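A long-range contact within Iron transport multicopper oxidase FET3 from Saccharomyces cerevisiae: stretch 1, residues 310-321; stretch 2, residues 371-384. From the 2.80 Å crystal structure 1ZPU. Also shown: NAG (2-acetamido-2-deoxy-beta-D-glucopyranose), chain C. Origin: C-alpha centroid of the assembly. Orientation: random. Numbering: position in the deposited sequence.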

# COMPACT_ATOMS: atom_id res chain seq x y z
N ILE A 310 -15.09 -18.85 -4.89
CA ILE A 310 -15.62 -17.80 -4.02
C ILE A 310 -16.03 -18.36 -2.67
O ILE A 310 -16.65 -19.41 -2.60
N TYR A 311 -15.65 -17.68 -1.59
CA TYR A 311 -15.98 -18.15 -0.25
C TYR A 311 -17.48 -18.14 -0.04
O TYR A 311 -18.16 -17.29 -0.61
N GLY A 312 -17.97 -19.07 0.77
CA GLY A 312 -19.39 -19.18 1.09
C GLY A 312 -19.90 -17.97 1.85
O GLY A 312 -19.16 -17.01 2.11
N GLU A 313 -21.17 -18.01 2.23
CA GLU A 313 -21.79 -16.87 2.91
C GLU A 313 -20.96 -16.37 4.10
O GLU A 313 -20.49 -17.16 4.92
N PRO A 314 -20.76 -15.04 4.18
CA PRO A 314 -19.91 -14.40 5.18
C PRO A 314 -20.45 -14.57 6.59
O PRO A 314 -21.64 -14.37 6.82
N ASP A 315 -19.56 -14.91 7.52
CA ASP A 315 -19.91 -15.00 8.94
C ASP A 315 -19.91 -13.63 9.59
O ASP A 315 -20.58 -13.40 10.60
N HIS A 316 -19.17 -12.71 8.99
CA HIS A 316 -18.95 -11.40 9.55
C HIS A 316 -18.94 -10.40 8.41
O HIS A 316 -18.07 -10.46 7.53
N VAL A 317 -19.91 -9.48 8.40
CA VAL A 317 -19.94 -8.41 7.39
C VAL A 317 -19.59 -7.07 8.01
O VAL A 317 -20.23 -6.62 8.96
N ILE A 318 -18.56 -6.44 7.47
CA ILE A 318 -18.18 -5.09 7.85
C ILE A 318 -18.59 -4.12 6.72
O ILE A 318 -18.08 -4.22 5.60
N THR A 319 -19.52 -3.21 7.00
CA THR A 319 -19.93 -2.21 6.02
C THR A 319 -19.42 -0.83 6.42
O THR A 319 -19.74 -0.32 7.48
N VAL A 320 -18.60 -0.24 5.56
CA VAL A 320 -18.06 1.08 5.84
C VAL A 320 -18.32 2.05 4.70
O VAL A 320 -18.14 1.73 3.53
N ASP A 321 -18.76 3.26 5.07
CA ASP A 321 -18.91 4.35 4.10
C ASP A 321 -17.71 5.27 4.20
O ASP A 321 -17.25 5.59 5.30
N THR A 371 -11.82 -0.61 15.66
CA THR A 371 -11.34 -1.99 15.75
C THR A 371 -12.48 -2.99 15.64
O THR A 371 -13.52 -2.82 16.25
N PHE A 372 -12.26 -4.02 14.82
CA PHE A 372 -13.17 -5.15 14.72
C PHE A 372 -12.46 -6.42 15.14
O PHE A 372 -11.26 -6.58 14.87
N ILE A 373 -13.18 -7.32 15.80
CA ILE A 373 -12.62 -8.62 16.16
C ILE A 373 -13.15 -9.71 15.24
O ILE A 373 -14.35 -9.84 15.03
N LEU A 374 -12.22 -10.48 14.67
CA LEU A 374 -12.58 -11.56 13.76
C LEU A 374 -12.42 -12.91 14.45
O LEU A 374 -11.45 -13.12 15.17
N GLU A 375 -13.36 -13.82 14.21
CA GLU A 375 -13.39 -15.13 14.87
C GLU A 375 -12.52 -16.20 14.20
O GLU A 375 -12.22 -16.11 13.01
N LYS A 376 -12.18 -17.22 14.98
CA LYS A 376 -11.19 -18.26 14.63
C LYS A 376 -10.96 -18.53 13.15
O LYS A 376 -9.84 -18.34 12.68
N ASP A 377 -11.97 -18.96 12.42
CA ASP A 377 -11.77 -19.23 10.98
C ASP A 377 -12.84 -18.62 10.10
O ASP A 377 -13.03 -19.05 8.96
N GLU A 378 -13.53 -17.61 10.61
CA GLU A 378 -14.72 -17.10 9.95
C GLU A 378 -14.44 -16.47 8.60
O GLU A 378 -13.34 -15.97 8.34
N ILE A 379 -15.45 -16.50 7.74
CA ILE A 379 -15.37 -15.81 6.46
C ILE A 379 -15.82 -14.37 6.66
O ILE A 379 -16.96 -14.11 7.07
N VAL A 380 -14.92 -13.43 6.38
CA VAL A 380 -15.16 -12.00 6.57
C VAL A 380 -15.41 -11.31 5.23
O VAL A 380 -14.73 -11.58 4.25
N GLU A 381 -16.39 -10.42 5.21
CA GLU A 381 -16.70 -9.63 4.04
C GLU A 381 -16.65 -8.15 4.40
O GLU A 381 -17.29 -7.71 5.36
N ILE A 382 -15.87 -7.40 3.63
CA ILE A 382 -15.81 -5.95 3.78
C ILE A 382 -16.60 -5.30 2.65
O ILE A 382 -16.32 -5.51 1.47
N VAL A 383 -17.61 -4.54 3.02
CA VAL A 383 -18.38 -3.77 2.06
C VAL A 383 -17.95 -2.31 2.20
O VAL A 383 -18.08 -1.71 3.26
N LEU A 384 -17.42 -1.76 1.12
CA LEU A 384 -16.96 -0.40 1.14
C LEU A 384 -17.78 0.45 0.17
O LEU A 384 -17.82 0.16 -1.03

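Strand 379-384 runs parallel to strand 316-321, whereas strand 371-374 approaches the latter nearly antiparallel and at greater distance, so side chains span most of the gap. Phe372 (chi1 m) points toward stretch 1 and lays one ring face against Ile318, with Ile318 CG2 3.7 Å from Phe372 CZ and close to the ring normal, a CH-pi contact. Leu374 (m, t) starts sideways, but its end comes nearer: Leu374 CD2 lies 3.8 Å from His316 CD2 and 4.3 Å from Ile318 CD1. In the following turn, Glu375 makes no contact with stretch 1; its OE2 is instead 2.9 Å from O5 of the bound NAG.

Glu378 (p, t) points toward stretch 1 and reaches with its carboxylate to Glu375 N and the His316 ring; Glu378 OE2 accepts a hydrogen bond from Glu375 N (2.9 Å). The same oxygen sits at the edge of the His316 ring, 3.0 Å from His316 CD2. Ile379 is held through its backbone: its N donates to Asp315 OD2 (2.8 Å); the Asp315 side chain (chi1 m) thus adds a bond beside the backbone one from Asp315 N to Ile379 O (2.8 Å). The Ile379 side chain (chi1 m, chi2 143°, between wells) packs on the loop of stretch 1, with Ile379 CG2 3.9 Å from Tyr311 CB and 3.7 Å from Gly312 O.

From here side chains alternate across the sheet. Val380 (t) shares a face with His316 (t) and Ile318 (m, t), and Val380 CG1 meets Ile318 CD1 at 4.0 Å. Glu381 (t, t) turns to the other face, where Glu381 OE1 approaches Pro314 CG at 3.4 Å while hydrogen bonding elsewhere in the structure. Ile382 (m, t) returns to the Ile318 side, with Ile382 CG1 4.3 Å from Ile318 CB. Val383 (t) packs on the opposite face, its CG2 3.9 Å from Val317 CG1 and its CB 3.7 Å from Thr319 OG1. Leu384 (chi1 t, chi2 140°, between wells), the last residue of the stretch, is back on the face of Ile318 and Val320, with Leu384 CD1 4.2 Å from Val320 CG2.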

# COMPACT_ATOMS: atom_id res chain seq x y z
CB ILE A 310 -16.82 -17.05 -4.68
CG1 ILE A 310 -17.34 -15.93 -3.76
CG2 ILE A 310 -17.92 -18.03 -5.14
CD1 ILE A 310 -18.41 -15.03 -4.38
CB TYR A 311 -15.32 -17.29 0.82
CG TYR A 311 -13.82 -17.40 0.84
CD1 TYR A 311 -13.02 -16.26 0.72
CD2 TYR A 311 -13.19 -18.64 0.99
CE1 TYR A 311 -11.64 -16.35 0.75
CE2 TYR A 311 -11.80 -18.74 1.01
CZ TYR A 311 -11.05 -17.59 0.89
OH TYR A 311 -9.68 -17.67 0.92
CB GLU A 313 -23.24 -17.17 3.30
CG GLU A 313 -24.20 -17.27 2.10
CD GLU A 313 -24.31 -15.97 1.29
OE1 GLU A 313 -25.35 -15.28 1.42
OE2 GLU A 313 -23.37 -15.63 0.52
CB PRO A 314 -19.97 -12.91 4.81
CG PRO A 314 -20.57 -12.85 3.46
CD PRO A 314 -21.40 -14.05 3.29
CB ASP A 315 -18.90 -15.89 9.66
CG ASP A 315 -18.89 -17.30 9.11
OD1 ASP A 315 -19.96 -17.95 9.13
OD2 ASP A 315 -17.82 -17.75 8.66
CB HIS A 316 -17.60 -11.41 10.28
CG HIS A 316 -17.40 -10.26 11.22
ND1 HIS A 316 -18.18 -9.12 11.19
CD2 HIS A 316 -16.49 -10.06 12.19
CE1 HIS A 316 -17.76 -8.28 12.11
NE2 HIS A 316 -16.73 -8.82 12.73
CB VAL A 317 -21.30 -8.33 6.66
CG1 VAL A 317 -21.29 -7.21 5.61
CG2 VAL A 317 -21.63 -9.65 6.00
CB ILE A 318 -16.64 -5.00 8.11
CG1 ILE A 318 -16.23 -6.01 9.18
CG2 ILE A 318 -16.22 -3.59 8.50
CD1 ILE A 318 -14.75 -6.27 9.27
CB THR A 319 -21.47 -2.18 5.81
OG1 THR A 319 -21.91 -3.46 5.34
CG2 THR A 319 -21.87 -1.13 4.79
CB VAL A 320 -16.54 1.03 6.19
CG1 VAL A 320 -16.31 0.23 7.46
CG2 VAL A 320 -15.74 0.45 5.05
CB ASP A 321 -20.21 5.12 4.33
CG ASP A 321 -21.46 4.28 4.04
OD1 ASP A 321 -21.33 3.09 3.66
OD2 ASP A 321 -22.59 4.80 4.20
CB THR A 371 -10.50 -2.23 17.02
OG1 THR A 371 -9.18 -1.71 16.82
CG2 THR A 371 -10.37 -3.70 17.31
CB PHE A 372 -13.66 -5.32 13.29
CG PHE A 372 -14.44 -4.16 12.79
CD1 PHE A 372 -13.79 -3.01 12.33
CD2 PHE A 372 -15.83 -4.21 12.76
CE1 PHE A 372 -14.52 -1.92 11.86
CE2 PHE A 372 -16.57 -3.14 12.28
CZ PHE A 372 -15.91 -1.99 11.84
CB ILE A 373 -12.87 -8.97 17.64
CG1 ILE A 373 -12.35 -7.83 18.52
CG2 ILE A 373 -12.18 -10.29 17.99
CD1 ILE A 373 -12.60 -8.04 19.99
CB LEU A 374 -11.73 -11.50 12.50
CG LEU A 374 -11.51 -10.16 11.78
CD1 LEU A 374 -10.53 -10.38 10.64
CD2 LEU A 374 -12.80 -9.53 11.28
CB GLU A 375 -14.82 -15.66 15.02
CG GLU A 375 -15.71 -14.85 15.97
CD GLU A 375 -15.23 -14.85 17.43
OE1 GLU A 375 -14.91 -15.94 17.98
OE2 GLU A 375 -15.19 -13.75 18.02
CB LYS A 376 -11.38 -19.57 15.41
CG LYS A 376 -12.79 -19.84 16.01
CD LYS A 376 -12.92 -21.30 16.49
CE LYS A 376 -14.37 -21.68 16.81
NZ LYS A 376 -15.31 -21.26 15.72
CB ASP A 377 -11.68 -20.74 10.70
CG ASP A 377 -10.24 -21.26 10.67
OD1 ASP A 377 -9.35 -20.56 10.12
OD2 ASP A 377 -10.01 -22.39 11.17
CB GLU A 378 -15.43 -16.09 10.84
CG GLU A 378 -14.65 -14.84 11.18
CD GLU A 378 -15.48 -13.84 11.98
OE1 GLU A 378 -16.59 -14.21 12.46
OE2 GLU A 378 -15.04 -12.68 12.13
CB ILE A 379 -16.17 -16.57 5.38
CG1 ILE A 379 -15.43 -17.85 4.99
CG2 ILE A 379 -16.42 -15.67 4.15
CD1 ILE A 379 -16.34 -19.02 4.69
CB VAL A 380 -13.98 -11.31 7.28
CG1 VAL A 380 -14.27 -9.82 7.51
CG2 VAL A 380 -13.67 -11.98 8.61
CB GLU A 381 -18.07 -10.03 3.49
CG GLU A 381 -18.69 -9.05 2.51
CD GLU A 381 -19.99 -9.57 1.91
OE1 GLU A 381 -19.94 -10.53 1.10
OE2 GLU A 381 -21.08 -9.03 2.24
CB ILE A 382 -14.35 -5.42 3.80
CG1 ILE A 382 -13.67 -5.82 5.11
CG2 ILE A 382 -14.31 -3.91 3.69
CD1 ILE A 382 -12.16 -5.71 5.08
CB VAL A 383 -19.91 -3.89 2.31
CG1 VAL A 383 -20.69 -3.06 1.29
CG2 VAL A 383 -20.36 -5.34 2.27
CB LEU A 384 -15.46 -0.35 0.82
CG LEU A 384 -14.74 0.99 0.94
CD1 LEU A 384 -13.38 0.81 1.56
CD2 LEU A 384 -14.61 1.68 -0.40
C1 NAG C . -16.01 -13.69 21.24
C2 NAG C . -17.53 -13.47 21.24
C3 NAG C . -18.39 -14.74 21.49
C4 NAG C . -17.65 -16.09 21.63
C5 NAG C . -16.12 -16.00 21.52
C6 NAG C . -15.46 -17.30 21.06
C7 NAG C . -17.96 -11.18 22.10
C8 NAG C . -17.78 -10.35 23.34
N2 NAG C . -17.86 -12.50 22.28
O3 NAG C . -19.39 -14.85 20.50
O4 NAG C . -18.02 -16.67 22.87
O5 NAG C . -15.74 -14.95 20.64
O6 NAG C . -14.10 -17.28 21.49
O7 NAG C . -18.19 -10.65 21.01